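Local coordinates for protein CptN Toxin (Eubacterium rectale DSM 17629, PDB 4RMO) that is the toxin of a type III toxin-antitoxin system, probably an endoribonuclease as in the ToxN family, captured in complex with its pseudoknot RNA antitoxin, at residues K59-S62 with K63-K67; A118-E121 with I122-A126; A126-V129 with L130-K134. All coordinates share one frame; numbering follows the deposited sequence. Where two conformers were deposited one is given.

How the contacts relate
Contact 1 (59-67) comes first along the chain, in the C-terminal part of helix 54-65; contacts 2 (118-126) and 3 (126-134) follow each other directly on helix 116-134 and share Ala-126. The centres of contacts 2 and 3 lie about 12 Å apart, and the centre of contact 1 is about 18 Å and about 19 Å from those of contacts 2 and 3, without touching either. The two helices meet the same RNA chain: U6 lies near Arg-64 of contact 1 and Lys-128 of contact 3, so it bridges separate parts of the fold. Contacts 2 and 3 also pack against strand 32-37 of the antiparallel sheet, which joins the RNA-binding surface to the protein core.

Contact 1: residues K59-S62 with K63-K67; sequences KIVS and KRTGK. With nucleotides of chain B.
The last turns of helix 54-65 form an RNA-binding surface, and here Lys-59 and Lys-63 are joined one turn apart by the backbone bond from Lys-63 N to Lys-59 O (3.2 Å). The same carbonyl oxygen takes a second bond from Ser-62 OG, 3.0 Å from Lys-59 O. A serine suits because its short hydroxyl can turn back (chi1 73°) onto the carbonyl of the preceding turn. Both donors reach the oxygen from one face of the carbonyl plane. Val-61 O is likewise gripped twice, by Arg-64 N and, in the carbonyl plane, by Thr-65 N at 3.0 Å from Val-61 O.

Two long basic side chains then leave for the RNA. Lys-63 is extended beyond CG, and its NZ donates to the ribose O2' of U4 of chain B (2.9 Å). Beside it, Ile-60 lays CD1 over the face of the U4 base, 3.3 Å from U4 C4; a methyl group suits the flat, apolar face of the base. Arg-64 bends at chi3 (102°), which brings its guanidinium over U6 of chain B: U6 C4 lies 3.2 Å above the guanidinium plane, offset toward its rim, and NH2 comes within 2.7 Å of U6 O2'. Its NH1 bonds to Asn-70 O.

On the protein side, Ile-60 and Val-61 rest on Ile-74, and Val-61 also on Cys-71, packing the helix against the loop that leads into strand 75-78.

Contact 2: residues A118-E121 with I122-A126; sequences AAKE and IEQKA. With nucleotides of chain B.
Along the first half of helix 116-134, a water-bridged acid-base pair one turn apart joins Glu-121 to Lys-125. The two side chains run alongside each other in one direction, yet OE2 of Glu-121 stays 4.0 Å from NZ of Lys-125, too far for a salt bridge. One water spans the gap, donating to Glu-121 OE2 and accepting from Lys-125 NZ at 2.9 Å. Opposite charges at this spacing probably still attract. The ammonium is engaged inward as well, by Cys-71 O and His-75 ND1, and these partners, with the water, would fix where it sits. A lysine suits the place because its chain, extended beyond CG, delivers NZ to both. Nearer the backbone, a chi1 of -77° lays CG against the preceding turn, 3.3 Å from Glu-121 O.

This is ordinary alpha-helical i to i+4 geometry, with Lys-125 N bonded to Glu-121 O and Ile-122 N to Ala-118 O. The helix lies over the antiparallel sheet: Ala-119 and Ile-122 pack on Tyr-33 of strand 32-37. The small methyl of Ala-119 probably lets the helix come close there, while Ile-122 also touches Leu-113 and His-75. Its CG1 runs beside Ala-118 O at 3.6 Å, so the branch lies against the preceding turn.

Lys-120 and Gln-124 form a second pair of parallel side chains. Both are extended beyond CG, and the aliphatic CE of Lys-120 rests 3.5 Å from NE2 of Gln-124. The amide of Gln-124 reaches the backbone of the RNA, with NE2 at 3.6 Å from C5' of G24 of chain B; an uncharged polar chain tolerates both sugar and phosphate as neighbours, and Gln-124 packs against a further phosphate too.

Contact 3: residues A126-V129 with L130-K134; sequences ARKV and LGMLK. With nucleotides of chain B.
The guanidinium of Arg-127 has OP2 of U26 of chain B at its rim, about level with its plane and 3.6 Å from NH1, while Phe-36 of strand 32-37 engages the same group in a cation-pi interaction. Arginine serves such a place well, being flat enough for an aromatic ring and charged for a phosphate. The U26 base is the next flat group: one of its faces lies on the helix backbone at Gly-131, whose CA is 3.7 Å from U26 N3. With no side chain in the way, the base comes right down onto the helix. Over one face of the A7 base of chain B sits CG of Met-132, modelled as selenomethionine, 3.4 Å from A7 C5. The first torsion (chi1 -73°) carries that CG back across the previous turn, to 3.4 Å from Lys-128 O.

These residues belong to the second half of helix 116-134, with regular i to i+4 bonds such as Met-132 N to Lys-128 O (3.0 Å); the helical periodicity puts Arg-127, Lys-128, Gly-131 and Met-132 on the RNA side and Val-129, Leu-130 and Leu-133 on the protein side. There Val-129 and Leu-133 run abreast, CG1 of Val-129 being 3.8 Å from CD1 of Leu-133. Their branched apolar chains pack on Ile-89 and Phe-139 respectively, and Leu-130 joins Leu-133 against Ile-146 of helix 146-153.

Lys-128 runs fully extended to NZ, between Asp-72 and U6 of chain B, with CG anti to the backbone N (chi1 -178°). Its NZ makes a salt bridge to Asp-72 and gives a weak bond to O2 of U6 (2.9 Å); the carboxylate probably holds the ammonium beside the base. Six residues on, Lys-134 places its CD 3.5 Å from O2' of U26 and sends NZ to a salt bridge with an RNA phosphate.

Contact 1: residues K59-S62 with K63-K67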
loop_
_atom_site.group_PDB
_atom_site.type_symbol
_atom_site.label_atom_id
_atom_site.label_comp_id
_atom_site.label_asym_id
_atom_site.label_seq_id
_atom_site.Cartn_x
_atom_site.Cartn_y
_atom_site.Cartn_z
ATOM N N LYS A 59 25.983 -7.125 10.917
ATOM C CA LYS A 59 26.030 -7.724 12.255
ATOM C C LYS A 59 25.196 -6.933 13.215
ATOM O O LYS A 59 24.539 -7.495 14.088
ATOM C CB LYS A 59 27.438 -7.854 12.784
ATOM C CG LYS A 59 28.248 -8.900 12.026
ATOM C CD LYS A 59 29.709 -9.058 12.481
ATOM C CE LYS A 59 30.392 -10.024 11.498
ATOM N NZ LYS A 59 31.869 -9.861 11.448
ATOM N N ILE A 60 25.156 -5.633 13.037
ATOM C CA ILE A 60 24.370 -4.819 13.950
ATOM C C ILE A 60 22.881 -4.981 13.689
ATOM O O ILE A 60 22.107 -5.163 14.627
ATOM C CB ILE A 60 24.805 -3.359 13.883
ATOM C CG1 ILE A 60 26.188 -3.267 14.544
ATOM C CG2 ILE A 60 23.796 -2.480 14.578
ATOM C CD1 ILE A 60 26.899 -1.992 14.282
ATOM N N VAL A 61 22.503 -5.023 12.418
ATOM C CA VAL A 61 21.131 -5.378 12.049
ATOM C C VAL A 61 20.685 -6.750 12.624
ATOM O O VAL A 61 19.611 -6.858 13.230
ATOM C CB VAL A 61 20.957 -5.393 10.521
ATOM C CG1 VAL A 61 19.628 -6.062 10.081
ATOM C CG2 VAL A 61 21.030 -3.965 9.997
ATOM N N SER A 62 21.520 -7.761 12.451
ATOM C CA SER A 62 21.209 -9.123 12.911
ATOM C C SER A 62 21.083 -9.258 14.457
ATOM O O SER A 62 20.415 -10.157 14.933
ATOM C CB SER A 62 22.170 -10.146 12.284
ATOM O OG SER A 62 23.440 -10.036 12.869
ATOM N N LYS A 63 21.657 -8.327 15.228
ATOM C CA LYS A 63 21.386 -8.261 16.674
ATOM C C LYS A 63 19.896 -8.150 16.967
ATOM O O LYS A 63 19.414 -8.746 17.926
ATOM C CB LYS A 63 22.086 -7.085 17.339
ATOM C CG LYS A 63 23.508 -7.374 17.742
ATOM C CD LYS A 63 24.218 -6.223 18.344
ATOM C CE LYS A 63 25.693 -6.473 18.378
ATOM N NZ LYS A 63 26.307 -5.710 19.474
ATOM N N ARG A 64 19.167 -7.396 16.154
ATOM C CA ARG A 64 17.737 -7.270 16.371
ATOM C C ARG A 64 16.929 -8.300 15.612
ATOM O O ARG A 64 16.004 -8.898 16.135
ATOM C CB ARG A 64 17.251 -5.899 15.961
ATOM C CG ARG A 64 17.747 -4.810 16.866
ATOM C CD ARG A 64 16.728 -3.720 16.878
ATOM N NE ARG A 64 15.972 -3.812 18.102
ATOM C CZ ARG A 64 14.697 -3.534 18.280
ATOM N NH1 ARG A 64 13.883 -3.242 17.296
ATOM N NH2 ARG A 64 14.258 -3.584 19.504
ATOM N N THR A 65 17.308 -8.465 14.369
ATOM C CA THR A 65 16.700 -9.389 13.458
ATOM C C THR A 65 16.713 -10.845 13.999
ATOM O O THR A 65 15.722 -11.569 13.871
ATOM C CB THR A 65 17.448 -9.196 12.123
ATOM O OG1 THR A 65 16.670 -8.340 11.271
ATOM C CG2 THR A 65 17.769 -10.447 11.467
ATOM N N GLY A 66 17.820 -11.242 14.621
ATOM C CA GLY A 66 17.982 -12.564 15.185
ATOM C C GLY A 66 17.115 -12.801 16.405
ATOM O O GLY A 66 16.876 -13.966 16.757
ATOM N N LYS A 67 16.636 -11.715 17.034
ATOM C CA LYS A 67 15.587 -11.755 18.068
ATOM C C LYS A 67 14.186 -11.417 17.521
ATOM O O LYS A 67 13.309 -11.002 18.272
ATOM C CB LYS A 67 15.884 -10.762 19.186
ATOM C CG LYS A 67 17.218 -10.930 19.885
ATOM C CD LYS A 67 17.439 -9.843 20.937
ATOM C CE LYS A 67 18.653 -10.092 21.834
ATOM N NZ LYS A 67 19.885 -9.427 21.323
ATOM P P U B 6 18.015 -1.558 23.494
ATOM O OP1 U B 6 17.034 -2.021 24.498
ATOM O OP2 U B 6 18.617 -2.533 22.555
ATOM O "O5'" U B 6 17.319 -0.358 22.711
ATOM C "C5'" U B 6 16.697 0.716 23.442
ATOM C "C4'" U B 6 15.264 0.886 22.993
ATOM O "O4'" U B 6 15.258 1.224 21.567
ATOM C "C3'" U B 6 14.354 -0.342 23.119
ATOM O "O3'" U B 6 13.015 0.110 23.314
ATOM C "C2'" U B 6 14.442 -0.946 21.724
ATOM O "O2'" U B 6 13.386 -1.831 21.427
ATOM C "C1'" U B 6 14.436 0.320 20.866
ATOM N N1 U B 6 14.986 0.126 19.518
ATOM C C2 U B 6 14.121 0.204 18.446
ATOM O O2 U B 6 12.965 0.569 18.556
ATOM N N3 U B 6 14.691 -0.049 17.225
ATOM C C4 U B 6 15.996 -0.411 16.972
ATOM O O4 U B 6 16.364 -0.588 15.809
ATOM C C5 U B 6 16.817 -0.507 18.135
ATOM C C6 U B 6 16.291 -0.253 19.340
ATOM P P U B 4 30.705 -0.763 20.790
ATOM O OP1 U B 4 31.265 -1.198 22.082
ATOM O OP2 U B 4 31.167 -1.370 19.518
ATOM O "O5'" U B 4 29.117 -0.898 20.752
ATOM C "C5'" U B 4 28.307 -0.290 21.774
ATOM C "C4'" U B 4 26.849 -0.558 21.489
ATOM O "O4'" U B 4 26.439 0.261 20.349
ATOM C "C3'" U B 4 26.489 -1.998 21.108
ATOM O "O3'" U B 4 25.119 -2.275 21.392
ATOM C "C2'" U B 4 26.546 -1.958 19.585
ATOM O "O2'" U B 4 25.817 -2.960 18.908
ATOM C "C1'" U B 4 25.935 -0.583 19.326
ATOM N N1 U B 4 26.290 0.003 18.040
ATOM C C2 U B 4 25.274 0.482 17.243
ATOM O O2 U B 4 24.107 0.449 17.572
ATOM N N3 U B 4 25.682 1.012 16.046
ATOM C C4 U B 4 26.978 1.096 15.574
ATOM O O4 U B 4 27.195 1.651 14.503
ATOM C C5 U B 4 27.971 0.581 16.465
ATOM C C6 U B 4 27.605 0.069 17.638
#

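Contact 2: residues A118-E121 with I122-A126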
loop_
_atom_site.group_PDB
_atom_site.type_symbol
_atom_site.label_atom_id
_atom_site.label_comp_id
_atom_site.label_asym_id
_atom_site.label_seq_id
_atom_site.Cartn_x
_atom_site.Cartn_y
_atom_site.Cartn_z
ATOM N N ALA A 118 11.526 1.814 -0.719
ATOM C CA ALA A 118 12.698 1.810 0.161
ATOM C C ALA A 118 12.756 3.171 0.870
ATOM O O ALA A 118 12.996 3.218 2.068
ATOM C CB ALA A 118 13.977 1.554 -0.602
ATOM N N ALA A 119 12.508 4.250 0.144
ATOM C CA ALA A 119 12.511 5.549 0.749
ATOM C C ALA A 119 11.511 5.616 1.889
ATOM O O ALA A 119 11.779 6.228 2.937
ATOM C CB ALA A 119 12.181 6.619 -0.282
ATOM N N LYS A 120 10.322 5.059 1.656
ATOM C CA LYS A 120 9.249 5.091 2.642
ATOM C C LYS A 120 9.629 4.324 3.889
ATOM O O LYS A 120 9.432 4.793 5.003
ATOM C CB LYS A 120 7.959 4.543 2.043
ATOM C CG LYS A 120 6.809 4.510 3.007
ATOM C CD LYS A 120 5.558 3.928 2.346
ATOM C CE LYS A 120 4.669 3.220 3.367
ATOM N NZ LYS A 120 3.293 3.019 2.849
ATOM N N GLU A 121 10.247 3.178 3.719
ATOM C CA GLU A 121 10.665 2.422 4.876
ATOM C C GLU A 121 11.741 3.186 5.683
ATOM O O GLU A 121 11.788 3.108 6.908
ATOM C CB GLU A 121 11.176 1.055 4.441
ATOM C CG GLU A 121 11.008 -0.005 5.509
ATOM C CD GLU A 121 11.604 -1.360 5.141
ATOM O OE1 GLU A 121 11.830 -1.628 3.917
ATOM O OE2 GLU A 121 11.875 -2.133 6.093
ATOM N N ILE A 122 12.655 3.840 4.983
ATOM C CA ILE A 122 13.740 4.565 5.610
ATOM C C ILE A 122 13.169 5.783 6.337
ATOM O O ILE A 122 13.583 6.086 7.441
ATOM C CB ILE A 122 14.839 4.980 4.598
ATOM C CG1 ILE A 122 15.735 3.746 4.315
ATOM C CG2 ILE A 122 15.725 6.097 5.155
ATOM C CD1 ILE A 122 16.547 3.851 3.054
ATOM N N GLU A 123 12.232 6.466 5.718
ATOM C CA GLU A 123 11.600 7.611 6.335
ATOM C C GLU A 123 10.915 7.186 7.667
ATOM O O GLU A 123 11.025 7.880 8.681
ATOM C CB GLU A 123 10.644 8.321 5.346
ATOM C CG GLU A 123 11.228 9.621 4.690
ATOM C CD GLU A 123 12.189 9.512 3.421
ATOM O OE1 GLU A 123 13.054 8.549 3.216
ATOM O OE2 GLU A 123 12.100 10.490 2.612
ATOM N N GLN A 124 10.248 6.045 7.666
ATOM C CA GLN A 124 9.583 5.601 8.886
ATOM C C GLN A 124 10.580 5.297 9.945
ATOM O O GLN A 124 10.340 5.593 11.127
ATOM C CB GLN A 124 8.674 4.383 8.655
ATOM C CG GLN A 124 7.375 4.775 7.931
ATOM C CD GLN A 124 6.482 3.572 7.542
ATOM O OE1 GLN A 124 6.713 2.433 7.970
ATOM N NE2 GLN A 124 5.435 3.849 6.768
ATOM N N LYS A 125 11.656 4.645 9.562
ATOM C CA LYS A 125 12.656 4.268 10.536
ATOM C C LYS A 125 13.256 5.523 11.137
ATOM O O LYS A 125 13.526 5.578 12.329
ATOM C CB LYS A 125 13.703 3.384 9.886
ATOM C CG LYS A 125 13.210 1.984 9.691
ATOM C CD LYS A 125 14.238 1.083 9.054
ATOM C CE LYS A 125 13.676 -0.310 8.792
ATOM N NZ LYS A 125 14.776 -1.293 8.721
ATOM N N ALA A 126 13.423 6.540 10.310
ATOM C CA ALA A 126 14.068 7.759 10.721
ATOM C C ALA A 126 13.208 8.558 11.668
ATOM O O ALA A 126 13.725 9.239 12.555
ATOM C CB ALA A 126 14.401 8.607 9.503
ATOM P P G B 24 2.781 1.346 9.419
ATOM O OP1 G B 24 2.813 0.892 8.007
ATOM O OP2 G B 24 3.571 0.624 10.456
ATOM O "O5'" G B 24 3.371 2.795 9.692
ATOM C "C5'" G B 24 2.775 3.978 9.198
ATOM C "C4'" G B 24 2.117 4.763 10.320
ATOM O "O4'" G B 24 1.652 3.902 11.403
ATOM C "C3'" G B 24 2.914 5.812 11.070
ATOM O "O3'" G B 24 3.114 7.009 10.341
ATOM C "C2'" G B 24 1.956 6.112 12.215
ATOM O "O2'" G B 24 0.860 6.832 11.703
ATOM C "C1'" G B 24 1.452 4.708 12.558
ATOM N N9 G B 24 2.088 4.055 13.698
ATOM C C8 G B 24 2.758 2.854 13.705
ATOM N N7 G B 24 3.187 2.514 14.890
ATOM C C5 G B 24 2.736 3.530 15.722
ATOM C C6 G B 24 2.894 3.714 17.123
ATOM O O6 G B 24 3.454 2.975 17.938
ATOM N N1 G B 24 2.318 4.905 17.551
ATOM C C2 G B 24 1.657 5.794 16.743
ATOM N N2 G B 24 1.173 6.884 17.338
ATOM N N3 G B 24 1.529 5.653 15.432
ATOM C C4 G B 24 2.079 4.501 14.995
HETATM O O HOH W 1 13.354 -3.829 8.374
#

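Contact 3: residues A126-V129 with L130-K134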
loop_
_atom_site.group_PDB
_atom_site.type_symbol
_atom_site.label_atom_id
_atom_site.label_comp_id
_atom_site.label_asym_id
_atom_site.label_seq_id
_atom_site.Cartn_x
_atom_site.Cartn_y
_atom_site.Cartn_z
ATOM N N ALA A 126 13.423 6.540 10.310
ATOM C CA ALA A 126 14.068 7.759 10.721
ATOM C C ALA A 126 13.208 8.558 11.668
ATOM O O ALA A 126 13.725 9.239 12.555
ATOM C CB ALA A 126 14.401 8.607 9.503
ATOM N N ARG A 127 11.908 8.547 11.439
ATOM C CA ARG A 127 10.980 9.261 12.327
ATOM C C ARG A 127 10.971 8.621 13.688
ATOM O O ARG A 127 10.918 9.290 14.703
ATOM C CB ARG A 127 9.590 9.252 11.738
ATOM C CG ARG A 127 9.464 10.214 10.575
ATOM C CD ARG A 127 8.007 10.302 10.040
ATOM N NE ARG A 127 7.992 11.139 8.840
ATOM C CZ ARG A 127 8.184 12.454 8.832
ATOM N NH1 ARG A 127 8.359 13.142 9.956
ATOM N NH2 ARG A 127 8.205 13.099 7.677
ATOM N N LYS A 128 11.001 7.298 13.699
ATOM C CA LYS A 128 11.065 6.563 14.911
ATOM C C LYS A 128 12.398 6.830 15.663
ATOM O O LYS A 128 12.409 7.103 16.863
ATOM C CB LYS A 128 10.952 5.088 14.610
ATOM C CG LYS A 128 10.972 4.231 15.842
ATOM C CD LYS A 128 10.622 2.781 15.570
ATOM C CE LYS A 128 10.834 1.941 16.840
ATOM N NZ LYS A 128 10.755 0.456 16.630
ATOM N N VAL A 129 13.513 6.726 14.953
ATOM C CA VAL A 129 14.787 6.924 15.577
ATOM C C VAL A 129 14.904 8.352 16.132
ATOM O O VAL A 129 15.357 8.558 17.250
ATOM C CB VAL A 129 15.929 6.639 14.610
ATOM C CG1 VAL A 129 17.211 7.273 15.119
ATOM C CG2 VAL A 129 16.090 5.147 14.440
ATOM N N LEU A 130 14.513 9.330 15.339
ATOM C CA LEU A 130 14.571 10.703 15.800
ATOM C C LEU A 130 13.674 10.901 17.029
ATOM O O LEU A 130 14.011 11.659 17.948
ATOM C CB LEU A 130 14.177 11.641 14.698
ATOM C CG LEU A 130 14.190 13.116 15.073
ATOM C CD1 LEU A 130 15.566 13.499 15.549
ATOM C CD2 LEU A 130 13.750 13.956 13.879
ATOM N N GLY A 131 12.527 10.235 17.048
ATOM C CA GLY A 131 11.606 10.361 18.181
ATOM C C GLY A 131 12.235 9.853 19.453
ATOM O O GLY A 131 12.083 10.445 20.513
HETATM N N MSE A 132 12.918 8.741 19.327
HETATM C CA MSE A 132 13.600 8.134 20.428
HETATM C C MSE A 132 14.829 8.940 20.900
HETATM O O MSE A 132 15.022 9.113 22.101
HETATM C CB MSE A 132 14.041 6.735 20.013
HETATM C CG MSE A 132 12.867 5.757 19.933
HETATM SE SE MSE A 132 13.322 4.184 19.197
HETATM C CE MSE A 132 14.124 3.429 20.523
ATOM N N LEU A 133 15.618 9.457 19.953
ATOM C CA LEU A 133 16.733 10.330 20.290
ATOM C C LEU A 133 16.272 11.562 21.078
ATOM O O LEU A 133 16.897 11.941 22.041
ATOM C CB LEU A 133 17.459 10.800 19.016
ATOM C CG LEU A 133 18.192 9.699 18.268
ATOM C CD1 LEU A 133 18.793 10.252 16.958
ATOM C CD2 LEU A 133 19.280 9.112 19.156
ATOM N N LYS A 134 15.197 12.208 20.620
ATOM C CA LYS A 134 14.640 13.384 21.260
ATOM C C LYS A 134 14.226 13.111 22.697
ATOM O O LYS A 134 14.088 14.039 23.473
ATOM C CB LYS A 134 13.446 13.883 20.473
ATOM C CG LYS A 134 13.793 14.928 19.428
ATOM C CD LYS A 134 12.748 14.934 18.325
ATOM C CE LYS A 134 12.689 16.307 17.676
ATOM N NZ LYS A 134 11.354 16.606 17.107
ATOM P P U B 26 6.135 12.828 13.559
ATOM O OP1 U B 26 6.017 14.150 12.896
ATOM O OP2 U B 26 7.150 11.823 13.137
ATOM O "O5'" U B 26 6.435 12.934 15.128
ATOM C "C5'" U B 26 5.684 13.851 15.977
ATOM C "C4'" U B 26 6.268 13.844 17.367
ATOM O "O4'" U B 26 6.266 12.475 17.871
ATOM C "C3'" U B 26 7.711 14.326 17.469
ATOM O "O3'" U B 26 7.887 14.947 18.725
ATOM C "C2'" U B 26 8.500 13.018 17.466
ATOM O "O2'" U B 26 9.768 13.043 18.082
ATOM C "C1'" U B 26 7.567 12.097 18.259
ATOM N N1 U B 26 7.749 10.676 17.931
ATOM C C2 U B 26 8.223 9.841 18.914
ATOM O O2 U B 26 8.497 10.235 20.037
ATOM N N3 U B 26 8.400 8.537 18.527
ATOM C C4 U B 26 8.155 7.995 17.281
ATOM O O4 U B 26 8.351 6.790 17.090
ATOM C C5 U B 26 7.634 8.914 16.331
ATOM C C6 U B 26 7.484 10.200 16.669
ATOM P P A B 7 11.981 -0.638 24.307
ATOM O OP1 A B 7 12.743 -1.538 25.196
ATOM O OP2 A B 7 10.825 -1.113 23.520
ATOM O "O5'" A B 7 11.418 0.552 25.172
ATOM C "C5'" A B 7 12.291 1.276 26.031
ATOM C "C4'" A B 7 11.896 2.729 26.059
ATOM O "O4'" A B 7 12.333 3.380 24.849
ATOM C "C3'" A B 7 10.414 3.070 26.126
ATOM O "O3'" A B 7 9.896 2.949 27.452
ATOM C "C2'" A B 7 10.427 4.520 25.660
ATOM O "O2'" A B 7 10.798 5.430 26.673
ATOM C "C1'" A B 7 11.504 4.490 24.565
ATOM N N9 A B 7 10.969 4.307 23.213
ATOM C C8 A B 7 10.855 3.115 22.536
ATOM N N7 A B 7 10.266 3.221 21.375
ATOM C C5 A B 7 10.021 4.578 21.252
ATOM C C6 A B 7 9.438 5.327 20.230
ATOM N N6 A B 7 8.985 4.786 19.094
ATOM N N1 A B 7 9.326 6.662 20.415
ATOM C C2 A B 7 9.778 7.189 21.568
ATOM N N3 A B 7 10.330 6.577 22.613
ATOM C C4 A B 7 10.438 5.258 22.381
ATOM P P U B 6 18.015 -1.558 23.494
ATOM O OP1 U B 6 17.034 -2.021 24.498
ATOM O OP2 U B 6 18.617 -2.533 22.555
ATOM O "O5'" U B 6 17.319 -0.358 22.711
ATOM C "C5'" U B 6 16.697 0.716 23.442
ATOM C "C4'" U B 6 15.264 0.886 22.993
ATOM O "O4'" U B 6 15.258 1.224 21.567
ATOM C "C3'" U B 6 14.354 -0.342 23.119
ATOM O "O3'" U B 6 13.015 0.110 23.314
ATOM C "C2'" U B 6 14.442 -0.946 21.724
ATOM O "O2'" U B 6 13.386 -1.831 21.427
ATOM C "C1'" U B 6 14.436 0.320 20.866
ATOM N N1 U B 6 14.986 0.126 19.518
ATOM C C2 U B 6 14.121 0.204 18.446
ATOM O O2 U B 6 12.965 0.569 18.556
ATOM N N3 U B 6 14.691 -0.049 17.225
ATOM C C4 U B 6 15.996 -0.411 16.972
ATOM O O4 U B 6 16.364 -0.588 15.809
ATOM C C5 U B 6 16.817 -0.507 18.135
ATOM C C6 U B 6 16.291 -0.253 19.340
#